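Local coordinates for protein ATP-dependent helicase FUN30 (Saccharomyces cerevisiae S288c, PDB 5GN1) that remodels nucleosomes at the expense of ATP and promotes DNA end resection at double-strand breaks, at residues A[56-61]-A[309-314]; A[64-69]-A[105-110]. All coordinates share one frame; numbering follows the deposited sequence.

Contact 1 (A[56-61]-A[309-314])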
ATOM      1  N   CYS A  56      -7.381  -7.459  10.711  1.00 27.46           N
ATOM      2  CA  CYS A  56      -6.430  -6.538  11.311  1.00 29.65           C
ATOM      3  C   CYS A  56      -7.225  -5.394  11.924  1.00 27.99           C
ATOM      4  O   CYS A  56      -8.351  -5.117  11.509  1.00 30.75           O
ATOM      5  CB  CYS A  56      -5.412  -5.980  10.256  1.00 22.76           C
ATOM      6  SG  CYS A  56      -4.787  -7.252   9.123  1.00 35.17           S
ATOM      7  N   GLU A  57      -6.635  -4.679  12.836  1.00 28.64           N
ATOM      8  CA  GLU A  57      -7.305  -3.537  13.377  1.00 33.94           C
ATOM      9  C   GLU A  57      -6.560  -2.279  12.993  1.00 29.45           C
ATOM     10  O   GLU A  57      -5.409  -2.310  12.717  1.00 28.44           O
ATOM     11  CB  GLU A  57      -7.265  -3.584  14.888  1.00 36.51           C
ATOM     12  CG  GLU A  57      -8.127  -4.608  15.624  1.00 49.18           C
ATOM     13  CD  GLU A  57      -9.641  -4.397  15.499  1.00 51.46           C
ATOM     14  OE1 GLU A  57     -10.327  -5.366  15.297  1.00 48.50           O
ATOM     15  OE2 GLU A  57     -10.142  -3.288  15.601  1.00 49.29           O
ATOM     16  N   LEU A  58      -7.263  -1.179  12.994  1.00 25.57           N
ATOM     17  CA  LEU A  58      -6.654   0.138  12.883  1.00 24.87           C
ATOM     18  C   LEU A  58      -5.941   0.475  14.187  1.00 28.27           C
ATOM     19  O   LEU A  58      -6.577   0.538  15.244  1.00 28.25           O
ATOM     20  CB  LEU A  58      -7.726   1.189  12.586  1.00 26.15           C
ATOM     21  CG  LEU A  58      -8.531   1.129  11.281  1.00 25.40           C
ATOM     22  CD1 LEU A  58      -9.789   1.997  11.367  1.00 30.27           C
ATOM     23  CD2 LEU A  58      -7.652   1.596  10.117  1.00 24.48           C
ATOM     24  N   ASN A  59      -4.635   0.710  14.140  1.00 25.30           N
ATOM     25  CA  ASN A  59      -4.000   1.163  15.366  1.00 25.12           C
ATOM     26  C   ASN A  59      -4.407   2.619  15.641  1.00 25.53           C
ATOM     27  O   ASN A  59      -5.240   3.209  14.939  1.00 27.51           O
ATOM     28  CB  ASN A  59      -2.488   0.918  15.310  1.00 23.73           C
ATOM     29  CG  ASN A  59      -1.716   1.914  14.420  1.00 27.45           C
ATOM     30  OD1 ASN A  59      -2.259   2.869  13.861  1.00 28.27           O
ATOM     31  ND2 ASN A  59      -0.422   1.658  14.281  1.00 24.92           N
ATOM     32  N   ALA A  60      -3.856   3.195  16.710  1.00 27.42           N
ATOM     33  CA  ALA A  60      -4.288   4.527  17.134  1.00 31.89           C
ATOM     34  C   ALA A  60      -3.997   5.577  16.066  1.00 31.64           C
ATOM     35  O   ALA A  60      -4.857   6.409  15.747  1.00 27.62           O
ATOM     36  CB  ALA A  60      -3.610   4.903  18.450  1.00 32.27           C
ATOM     37  N   ILE A  61      -2.780   5.557  15.510  1.00 29.91           N
ATOM     38  CA  ILE A  61      -2.403   6.514  14.472  1.00 28.09           C
ATOM     39  C   ILE A  61      -3.311   6.380  13.259  1.00 30.69           C
ATOM     40  O   ILE A  61      -3.750   7.384  12.680  1.00 29.08           O
ATOM     41  CB  ILE A  61      -0.929   6.326  14.068  1.00 33.89           C
ATOM     42  CG1 ILE A  61      -0.021   6.184  15.286  1.00 38.10           C
ATOM     43  CG2 ILE A  61      -0.490   7.469  13.166  1.00 30.83           C
ATOM     44  CD1 ILE A  61       1.317   5.525  14.949  1.00 40.08           C
ATOM     45  N   LEU A 309      -5.237  -9.960   4.019  1.00 21.17           N
ATOM     46  CA  LEU A 309      -5.285  -9.104   5.194  1.00 21.83           C
ATOM     47  C   LEU A 309      -6.408  -8.096   5.027  1.00 21.04           C
ATOM     48  O   LEU A 309      -6.469  -7.401   4.011  1.00 19.75           O
ATOM     49  CB  LEU A 309      -3.960  -8.356   5.377  1.00 22.93           C
ATOM     50  CG  LEU A 309      -2.711  -9.219   5.479  1.00 20.76           C
ATOM     51  CD1 LEU A 309      -1.498  -8.358   5.832  1.00 20.03           C
ATOM     52  CD2 LEU A 309      -2.947 -10.286   6.521  1.00 20.21           C
ATOM     53  N   ILE A 310      -7.286  -8.008   6.025  1.00 24.26           N
ATOM     54  CA  ILE A 310      -8.460  -7.145   5.958  1.00 24.70           C
ATOM     55  C   ILE A 310      -8.563  -6.373   7.262  1.00 25.56           C
ATOM     56  O   ILE A 310      -8.691  -6.976   8.336  1.00 25.35           O
ATOM     57  CB  ILE A 310      -9.749  -7.941   5.707  1.00 27.55           C
ATOM     58  CG1 ILE A 310      -9.699  -8.575   4.321  1.00 25.66           C
ATOM     59  CG2 ILE A 310     -10.981  -7.027   5.849  1.00 30.68           C
ATOM     60  CD1 ILE A 310     -11.032  -9.112   3.821  1.00 34.50           C
ATOM     61  N   THR A 311      -8.501  -5.043   7.174  1.00 23.62           N
ATOM     62  CA  THR A 311      -8.679  -4.205   8.349  1.00 28.56           C
ATOM     63  C   THR A 311     -10.161  -4.125   8.707  1.00 29.50           C
ATOM     64  O   THR A 311     -11.001  -3.765   7.870  1.00 24.60           O
ATOM     65  CB  THR A 311      -8.096  -2.818   8.114  1.00 24.05           C
ATOM     66  OG1 THR A 311      -6.661  -2.923   8.025  1.00 25.86           O
ATOM     67  CG2 THR A 311      -8.460  -1.900   9.279  1.00 22.33           C
ATOM     68  N   LYS A 312     -10.475  -4.490   9.949  1.00 30.00           N
ATOM     69  CA  LYS A 312     -11.845  -4.456  10.440  1.00 30.29           C
ATOM     70  C   LYS A 312     -12.291  -3.018  10.670  1.00 30.60           C
ATOM     71  O   LYS A 312     -11.484  -2.144  11.006  1.00 31.40           O
ATOM     72  CB  LYS A 312     -11.963  -5.233  11.753  1.00 36.67           C
ATOM     73  CG  LYS A 312     -12.709  -6.557  11.665  1.00 43.09           C
ATOM     74  CD  LYS A 312     -12.640  -7.282  13.016  1.00 43.93           C
ATOM     75  CE  LYS A 312     -13.820  -8.214  13.221  1.00 44.56           C
ATOM     76  NZ  LYS A 312     -13.889  -8.693  14.636  1.00 47.58           N
ATOM     77  N   ASP A 313     -13.597  -2.784  10.503  1.00 29.66           N
ATOM     78  CA  ASP A 313     -14.184  -1.455  10.710  1.00 35.93           C
ATOM     79  C   ASP A 313     -13.600  -0.460   9.707  1.00 34.30           C
ATOM     80  O   ASP A 313     -13.278   0.681  10.042  1.00 36.68           O
ATOM     81  CB  ASP A 313     -13.978  -0.988  12.156  1.00 31.12           C
ATOM     82  CG  ASP A 313     -14.804   0.260  12.522  1.00 50.09           C
ATOM     83  OD1 ASP A 313     -15.865   0.518  11.896  1.00 40.95           O
ATOM     84  OD2 ASP A 313     -14.374   0.981  13.457  1.00 49.32           O
ATOM     85  N   SER A 314     -13.428  -0.914   8.466  1.00 32.65           N
ATOM     86  CA  SER A 314     -12.792  -0.112   7.438  1.00 28.97           C
ATOM     87  C   SER A 314     -13.434  -0.423   6.099  1.00 28.84           C
ATOM     88  O   SER A 314     -14.133  -1.427   5.932  1.00 27.82           O
ATOM     89  CB  SER A 314     -11.283  -0.374   7.362  1.00 31.63           C
ATOM     90  OG  SER A 314     -11.017  -1.425   6.448  1.00 24.59           O
TER
HETATM   91  O   HOH W   1     -10.112  -1.525  13.276  1.00 29.45           O

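Contact 2 (A[64-69]-A[105-110])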
ATOM      1  N   LYS A  64      -6.907   7.820  13.864  1.00 28.06           N
ATOM      2  CA  LYS A  64      -6.955   9.276  13.724  1.00 31.42           C
ATOM      3  C   LYS A  64      -7.019   9.693  12.259  1.00 30.57           C
ATOM      4  O   LYS A  64      -7.831  10.548  11.878  1.00 25.34           O
ATOM      5  CB  LYS A  64      -5.740   9.907  14.409  1.00 29.28           C
ATOM      6  CG  LYS A  64      -5.817   9.892  15.938  1.00 45.87           C
ATOM      7  CD  LYS A  64      -4.878  10.933  16.553  1.00 51.45           C
ATOM      8  CE  LYS A  64      -4.774  10.787  18.067  1.00 59.42           C
ATOM      9  NZ  LYS A  64      -3.836  11.790  18.656  1.00 59.92           N
ATOM     10  N   ILE A  65      -6.157   9.103  11.422  1.00 28.54           N
ATOM     11  CA  ILE A  65      -6.138   9.424   9.996  1.00 24.88           C
ATOM     12  C   ILE A  65      -7.450   9.015   9.337  1.00 21.70           C
ATOM     13  O   ILE A  65      -8.035   9.777   8.560  1.00 27.12           O
ATOM     14  CB  ILE A  65      -4.935   8.747   9.311  1.00 25.07           C
ATOM     15  CG1 ILE A  65      -3.613   9.306   9.838  1.00 25.66           C
ATOM     16  CG2 ILE A  65      -5.034   8.881   7.797  1.00 22.32           C
ATOM     17  CD1 ILE A  65      -2.386   8.548   9.348  1.00 26.70           C
ATOM     18  N   TYR A  66      -7.932   7.799   9.630  1.00 20.06           N
ATOM     19  CA  TYR A  66      -9.180   7.330   9.038  1.00 22.23           C
ATOM     20  C   TYR A  66     -10.349   8.242   9.413  1.00 27.40           C
ATOM     21  O   TYR A  66     -11.169   8.601   8.557  1.00 25.71           O
ATOM     22  CB  TYR A  66      -9.446   5.880   9.480  1.00 23.96           C
ATOM     23  CG  TYR A  66     -10.402   5.116   8.597  1.00 27.23           C
ATOM     24  CD1 TYR A  66     -11.766   5.192   8.791  1.00 26.40           C
ATOM     25  CD2 TYR A  66      -9.931   4.303   7.571  1.00 24.96           C
ATOM     26  CE1 TYR A  66     -12.647   4.501   7.978  1.00 24.83           C
ATOM     27  CE2 TYR A  66     -10.794   3.603   6.767  1.00 26.56           C
ATOM     28  CZ  TYR A  66     -12.157   3.710   6.971  1.00 30.60           C
ATOM     29  OH  TYR A  66     -13.034   3.028   6.161  1.00 24.02           O
ATOM     30  N   ASP A  67     -10.440   8.622  10.691  1.00 29.62           N
ATOM     31  CA  ASP A  67     -11.540   9.463  11.154  1.00 30.71           C
ATOM     32  C   ASP A  67     -11.523  10.828  10.466  1.00 25.78           C
ATOM     33  O   ASP A  67     -12.582  11.363  10.124  1.00 30.51           O
ATOM     34  CB  ASP A  67     -11.469   9.638  12.673  1.00 30.24           C
ATOM     35  CG  ASP A  67     -11.888   8.384  13.452  1.00 34.21           C
ATOM     36  OD1 ASP A  67     -12.519   7.475  12.872  1.00 32.54           O
ATOM     37  OD2 ASP A  67     -11.583   8.325  14.668  1.00 40.28           O
ATOM     38  N   LYS A  68     -10.332  11.404  10.259  1.00 28.30           N
ATOM     39  CA  LYS A  68     -10.215  12.652   9.498  1.00 30.37           C
ATOM     40  C   LYS A  68     -10.791  12.499   8.096  1.00 32.91           C
ATOM     41  O   LYS A  68     -11.531  13.366   7.616  1.00 30.59           O
ATOM     42  CB  LYS A  68      -8.754  13.096   9.404  1.00 32.80           C
ATOM     43  CG  LYS A  68      -8.235  13.921  10.561  1.00 37.89           C
ATOM     44  CD  LYS A  68      -6.780  14.340  10.324  1.00 39.70           C
ATOM     45  CE  LYS A  68      -5.874  13.137  10.048  1.00 43.72           C
ATOM     46  NZ  LYS A  68      -4.405  13.421  10.201  1.00 42.12           N
ATOM     47  N   GLU A  69     -10.433  11.410   7.406  1.00 27.84           N
ATOM     48  CA  GLU A  69     -10.960  11.179   6.064  1.00 30.36           C
ATOM     49  C   GLU A  69     -12.468  10.979   6.085  1.00 27.91           C
ATOM     50  O   GLU A  69     -13.175  11.423   5.166  1.00 24.11           O
ATOM     51  CB  GLU A  69     -10.286   9.962   5.425  1.00 29.01           C
ATOM     52  CG  GLU A  69      -8.836  10.186   5.064  1.00 32.53           C
ATOM     53  CD  GLU A  69      -8.650  11.316   4.056  1.00 28.52           C
ATOM     54  OE1 GLU A  69      -9.521  11.491   3.170  1.00 33.70           O
ATOM     55  OE2 GLU A  69      -7.640  12.034   4.175  1.00 42.00           O
ATOM     56  N   MET A 105      -9.933   6.369  -2.093  1.00 23.22           N
ATOM     57  CA  MET A 105      -8.521   6.017  -2.155  1.00 20.31           C
ATOM     58  C   MET A 105      -7.826   6.306  -0.834  1.00 20.99           C
ATOM     59  O   MET A 105      -7.030   5.493  -0.349  1.00 18.31           O
ATOM     60  CB  MET A 105      -7.838   6.778  -3.292  1.00 20.72           C
ATOM     61  CG  MET A 105      -6.344   6.561  -3.299  1.00 31.23           C
ATOM     62  SD  MET A 105      -5.987   4.851  -3.760  1.00 42.98           S
ATOM     63  CE  MET A 105      -5.863   5.082  -5.538  1.00 48.30           C
ATOM     64  N   ALA A 106      -8.118   7.461  -0.239  1.00 19.17           N
ATOM     65  CA  ALA A 106      -7.521   7.818   1.041  1.00 22.09           C
ATOM     66  C   ALA A 106      -7.945   6.849   2.145  1.00 20.25           C
ATOM     67  O   ALA A 106      -7.130   6.489   3.001  1.00 19.86           O
ATOM     68  CB  ALA A 106      -7.899   9.254   1.407  1.00 23.45           C
ATOM     69  N   LEU A 107      -9.216   6.424   2.153  1.00 20.68           N
ATOM     70  CA  LEU A 107      -9.647   5.447   3.155  1.00 20.58           C
ATOM     71  C   LEU A 107      -8.913   4.123   2.975  1.00 19.22           C
ATOM     72  O   LEU A 107      -8.537   3.476   3.959  1.00 18.68           O
ATOM     73  CB  LEU A 107     -11.160   5.222   3.089  1.00 21.75           C
ATOM     74  CG  LEU A 107     -12.087   6.404   3.416  1.00 21.58           C
ATOM     75  CD1 LEU A 107     -13.525   6.042   3.114  1.00 20.50           C
ATOM     76  CD2 LEU A 107     -11.936   6.857   4.856  1.00 25.30           C
ATOM     77  N   ARG A 108      -8.726   3.696   1.724  1.00 18.66           N
ATOM     78  CA  ARG A 108      -7.985   2.462   1.469  1.00 20.53           C
ATOM     79  C   ARG A 108      -6.568   2.555   2.023  1.00 21.67           C
ATOM     80  O   ARG A 108      -6.101   1.645   2.712  1.00 22.04           O
ATOM     81  CB  ARG A 108      -7.982   2.157  -0.033  1.00 21.64           C
ATOM     82  CG  ARG A 108      -9.380   1.822  -0.563  1.00 22.38           C
ATOM     83  CD  ARG A 108      -9.395   1.563  -2.068  1.00 28.11           C
ATOM     84  NE  ARG A 108      -8.489   0.484  -2.449  1.00 26.04           N
ATOM     85  CZ  ARG A 108      -8.142   0.217  -3.705  1.00 35.05           C
ATOM     86  NH1 ARG A 108      -8.634   0.944  -4.698  1.00 31.95           N
ATOM     87  NH2 ARG A 108      -7.289  -0.767  -3.973  1.00 34.57           N
ATOM     88  N   LYS A 109      -5.872   3.663   1.738  1.00 17.62           N
ATOM     89  CA  LYS A 109      -4.509   3.837   2.229  1.00 19.51           C
ATOM     90  C   LYS A 109      -4.451   3.891   3.751  1.00 18.87           C
ATOM     91  O   LYS A 109      -3.519   3.359   4.365  1.00 17.59           O
ATOM     92  CB  LYS A 109      -3.903   5.106   1.623  1.00 22.96           C
ATOM     93  CG  LYS A 109      -3.630   4.969   0.142  1.00 23.48           C
ATOM     94  CD  LYS A 109      -3.220   6.309  -0.467  1.00 28.53           C
ATOM     95  CE  LYS A 109      -2.667   6.109  -1.871  1.00 34.20           C
ATOM     96  NZ  LYS A 109      -2.333   7.429  -2.474  1.00 35.66           N
ATOM     97  N   ALA A 110      -5.420   4.554   4.384  1.00 18.94           N
ATOM     98  CA  ALA A 110      -5.409   4.625   5.843  1.00 19.95           C
ATOM     99  C   ALA A 110      -5.618   3.248   6.474  1.00 18.39           C
ATOM    100  O   ALA A 110      -5.080   2.974   7.550  1.00 22.90           O
ATOM    101  CB  ALA A 110      -6.477   5.622   6.328  1.00 19.58           C
TER

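Contact 1 (A[56-61]-A[309-314])
Cys56 and Thr311 lie side by side in a parallel beta bridge, their CA atoms 4.4 Å apart, where the outermost strand 49-56 joins strand 304-311 in the parallel sheet of the RecA-like helicase C-terminal lobe. Two backbone bonds frame Thr311. Cys56 N donates to Ile310 O, and Lys312 N donates to Cys56 O at 2.7 Å with an N-H...O angle of 171°. Thr311 CA also makes a CA-H...O contact with Cys56 O. Cys56 SG is anti to its own carbonyl carbon (chi1 -43°) and rests against Leu309 CB at 4.0 Å. Helix 185-200 covers this face through Lys186 and Ala189. The two branches of Thr311 do different work. OG1 bonds to Ser111 O, while CG2 packs on Leu58 CG at 3.6 Å, the two side chains meeting at about a right angle. On the exposed side Glu57 bends at chi2, and its OE1 lies 3.8 Å from Lys312 CD. The charged ends of this pair are not in contact. Beyond the strand, Ser314 OG donates to Thr311 O and caps Glu316 N of the next helix. One water ties the two segments together: it donates to Glu57 OE2 and Lys312 O and accepts from Leu58 N at 2.9 Å.

Contact 2 (A[64-69]-A[105-110])
Leu107 O accepts a hydrogen bond from Ser111 OG, and Tyr66 CE2 lies 3.6 Å from the same oxygen. No hydrogen bond joins segments 64-69 and 105-110; side chains fill the interface. The two segments run antiparallel, at 168°, with axes 9.3 Å apart. Tyr66 CG is anti to its backbone N (chi1 -160°), beside the carbonyl carbon; the far end of the ring comes nearer the second segment. Leu107 CD2 sits over the centre of one ring face in a CH-pi contact, 3.9 Å from the ring centroid. The same methyl touches Glu69 CB at 3.6 Å, so it serves both residues. Ala110 CB meets Tyr66 CD2 obliquely and packs on Ile65 CG2. The Glu69 chain bends at chi2, and its OE1 lies 3.3 Å from Ala106 CB. Tyr66 OH is hydrogen-bonded to Ile315 N at the start of helix 315-322, which also touches Leu107 through Ile315. An alanine in place of Tyr66 would probably open a gap beside Leu107 CD2 and leave Ile315 N without its hydroxyl partner. Ala106 and Ala110 face larger side chains in an antiparallel helix pair of ordinary spacing, packed beside the parallel sheet of the RecA-like fold.

In the fold
Both contacts are mainly buried, and both draw on the chain around helix 60-82. Contact 1 lies at its entry and contact 2 within it. In sequence, contact 2 is nested inside the long loop that contact 1 closes. Contact 1 is a sheet edge, ruled by backbone bonds and a bridging water, with charged residues on its exposed side. Contact 2 relies on apolar and CH-pi packing between helices, and its touching residues include none that are exposed. Their centres are 11 Å apart, and they meet directly: Leu58 CD1 lies 4.2 Å from Tyr66 CG. Ser111 links them too, bonding to Thr311 and Leu107. The helix pair thus lies beside the end of the sheet.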